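Side-chain contact in transcriptional regulator, MerR family (Listeria monocytogenes str. 4b F2365, PDB 3GP4), which probably binds promoter DNA through an N-terminal winged helix-turn-helix domain and regulates transcription, as other MerR-family proteins do: residues Y21-G26 with I31-S36. Numbering follows the deposited sequence.
Sequences YYERIG and IHRNES
The Arg33 guanidinium receives the Glu23 carboxylate at its edge, the two planes turned 44° apart and the bridge uneven, one oxygen held much more closely than the other. Glu23 OE2 lies almost in the guanidinium plane and takes a nearly straight bond on its syn lone pair from Arg33 NH1, at 2.6 Å; the second arm, Arg33 NH2 to Glu23 OE1, is weak at 3.3 Å. From above the carboxylate plane Ile31 N, 2.8 Å from Glu23 OE2, adds another straight bond, so a main-chain amide and a charged group both grip this oxygen. The bend at chi2 (-50°) turns the arginine back, and Arg33 NH1 also donates to Ile31 O, 2.8 Å away, through a more bent bond. Glu23 reaches across with CG anti to the backbone N (chi1 177°) and an extended chain, and Ile31 CD1 packs against its carboxylate, 3.5 Å from Glu23 OE1. Arg39 forms a further salt bridge with Glu23 OE1, probably stabilising the negative charge. The contact ties the last turn of helix 16-25, closed at Gly26 by a Schellman motif, to the loop before helix 43-57, the position of the wing in MerR proteins, in which His32 pairs with Lys40 through the backbone and Ile31 packs on Phe41.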
loop_
_atom_site.group_PDB
_atom_site.type_symbol
_atom_site.label_atom_id
_atom_site.label_comp_id
_atom_site.label_asym_id
_atom_site.label_seq_id
_atom_site.Cartn_x
_atom_site.Cartn_y
_atom_site.Cartn_z
ATOM N N TYR A 21 8.359 -21.704 -0.207
ATOM C CA TYR A 21 8.463 -20.890 1.015
ATOM C C TYR A 21 7.127 -20.840 1.808
ATOM O O TYR A 21 7.125 -21.007 3.013
ATOM C CB TYR A 21 8.953 -19.476 0.642
ATOM C CG TYR A 21 8.838 -18.454 1.765
ATOM C CD1 TYR A 21 9.718 -18.467 2.837
ATOM C CD2 TYR A 21 7.851 -17.463 1.723
ATOM C CE1 TYR A 21 9.610 -17.527 3.868
ATOM C CE2 TYR A 21 7.738 -16.520 2.738
ATOM C CZ TYR A 21 8.619 -16.561 3.794
ATOM O OH TYR A 21 8.493 -15.624 4.774
ATOM N N TYR A 22 6.013 -20.601 1.121
ATOM C CA TYR A 22 4.670 -20.636 1.741
ATOM C C TYR A 22 4.440 -21.969 2.465
ATOM O O TYR A 22 3.925 -21.988 3.579
ATOM C CB TYR A 22 3.557 -20.512 0.701
ATOM C CG TYR A 22 3.305 -19.157 0.080
ATOM C CD1 TYR A 22 3.951 -17.998 0.545
ATOM C CD2 TYR A 22 2.384 -19.031 -0.963
ATOM C CE1 TYR A 22 3.686 -16.757 -0.045
ATOM C CE2 TYR A 22 2.120 -17.805 -1.563
ATOM C CZ TYR A 22 2.780 -16.680 -1.099
ATOM O OH TYR A 22 2.507 -15.494 -1.704
ATOM N N GLU A 23 4.815 -23.072 1.834
ATOM C CA GLU A 23 4.565 -24.377 2.495
ATOM C C GLU A 23 5.505 -24.527 3.704
ATOM O O GLU A 23 5.081 -24.905 4.809
ATOM C CB GLU A 23 4.715 -25.552 1.504
ATOM C CG GLU A 23 4.530 -26.977 2.192
ATOM C CD GLU A 23 4.945 -28.119 1.275
ATOM O OE1 GLU A 23 5.738 -27.860 0.347
ATOM O OE2 GLU A 23 4.477 -29.276 1.462
ATOM N N ARG A 24 6.783 -24.230 3.486
ATOM C CA ARG A 24 7.803 -24.401 4.509
ATOM C C ARG A 24 7.460 -23.637 5.777
ATOM O O ARG A 24 7.634 -24.155 6.869
ATOM C CB ARG A 24 9.168 -23.926 3.987
ATOM C CG ARG A 24 10.262 -24.076 4.993
ATOM C CD ARG A 24 11.634 -23.988 4.364
ATOM N NE ARG A 24 11.941 -22.643 3.851
ATOM C CZ ARG A 24 12.299 -21.629 4.642
ATOM N NH1 ARG A 24 12.593 -20.449 4.117
ATOM N NH2 ARG A 24 12.389 -21.808 5.966
ATOM N N ILE A 25 6.989 -22.404 5.660
ATOM C CA ILE A 25 6.755 -21.634 6.887
ATOM C C ILE A 25 5.305 -21.696 7.423
ATOM O O ILE A 25 4.976 -21.082 8.438
ATOM C CB ILE A 25 7.271 -20.182 6.793
ATOM C CG1 ILE A 25 6.430 -19.331 5.842
ATOM C CG2 ILE A 25 8.826 -20.157 6.573
ATOM C CD1 ILE A 25 6.511 -17.851 6.237
ATOM N N GLY A 26 4.469 -22.452 6.729
ATOM C CA GLY A 26 3.102 -22.692 7.156
ATOM C C GLY A 26 2.085 -21.644 6.760
ATOM O O GLY A 26 1.129 -21.384 7.516
ATOM N N ILE A 31 1.735 -29.950 1.163
ATOM C CA ILE A 31 1.318 -30.396 -0.151
ATOM C C ILE A 31 1.576 -31.901 -0.226
ATOM O O ILE A 31 2.596 -32.393 0.261
ATOM C CB ILE A 31 2.068 -29.620 -1.253
ATOM C CG1 ILE A 31 1.749 -28.113 -1.128
ATOM C CG2 ILE A 31 1.722 -30.134 -2.662
ATOM C CD1 ILE A 31 2.894 -27.265 -1.675
ATOM N N HIS A 32 0.642 -32.612 -0.837
ATOM C CA HIS A 32 0.820 -34.041 -1.084
ATOM C C HIS A 32 2.065 -34.291 -1.972
ATOM O O HIS A 32 2.346 -33.531 -2.920
ATOM C CB HIS A 32 -0.467 -34.634 -1.674
ATOM C CG HIS A 32 -1.664 -34.478 -0.774
ATOM N ND1 HIS A 32 -2.220 -35.533 -0.075
ATOM C CD2 HIS A 32 -2.397 -33.386 -0.440
ATOM C CE1 HIS A 32 -3.246 -35.100 0.637
ATOM N NE2 HIS A 32 -3.376 -33.802 0.433
ATOM N N ARG A 33 2.813 -35.339 -1.625
ATOM C CA ARG A 33 3.966 -35.796 -2.380
ATOM C C ARG A 33 3.541 -37.076 -3.120
ATOM O O ARG A 33 2.707 -37.850 -2.620
ATOM C CB ARG A 33 5.158 -36.073 -1.442
ATOM C CG ARG A 33 5.676 -34.886 -0.589
ATOM C CD ARG A 33 5.925 -33.651 -1.435
ATOM N NE ARG A 33 6.860 -32.668 -0.860
ATOM C CZ ARG A 33 6.497 -31.632 -0.107
ATOM N NH1 ARG A 33 5.235 -31.482 0.234
ATOM N NH2 ARG A 33 7.408 -30.759 0.339
ATOM N N ASN A 34 4.061 -37.293 -4.318
ATOM C CA ASN A 34 3.773 -38.556 -4.988
ATOM C C ASN A 34 4.838 -39.577 -4.657
ATOM O O ASN A 34 5.736 -39.318 -3.853
ATOM C CB ASN A 34 3.532 -38.399 -6.500
ATOM C CG ASN A 34 4.758 -37.897 -7.270
ATOM O OD1 ASN A 34 5.889 -37.887 -6.773
ATOM N ND2 ASN A 34 4.532 -37.518 -8.517
ATOM N N GLU A 35 4.714 -40.754 -5.268
ATOM C CA GLU A 35 5.618 -41.856 -5.000
ATOM C C GLU A 35 7.085 -41.486 -5.277
ATOM O O GLU A 35 7.967 -42.025 -4.634
ATOM C CB GLU A 35 5.191 -43.120 -5.781
ATOM C CG GLU A 35 3.689 -43.542 -5.622
ATOM C CD GLU A 35 3.318 -44.171 -4.248
ATOM O OE1 GLU A 35 3.723 -43.629 -3.185
ATOM O OE2 GLU A 35 2.583 -45.206 -4.233
ATOM N N SER A 36 7.330 -40.591 -6.239
ATOM C CA SER A 36 8.679 -40.071 -6.527
ATOM C C SER A 36 9.203 -39.127 -5.449
ATOM O O SER A 36 10.397 -38.886 -5.373
ATOM C CB SER A 36 8.696 -39.302 -7.850
ATOM O OG SER A 36 8.546 -40.175 -8.960
#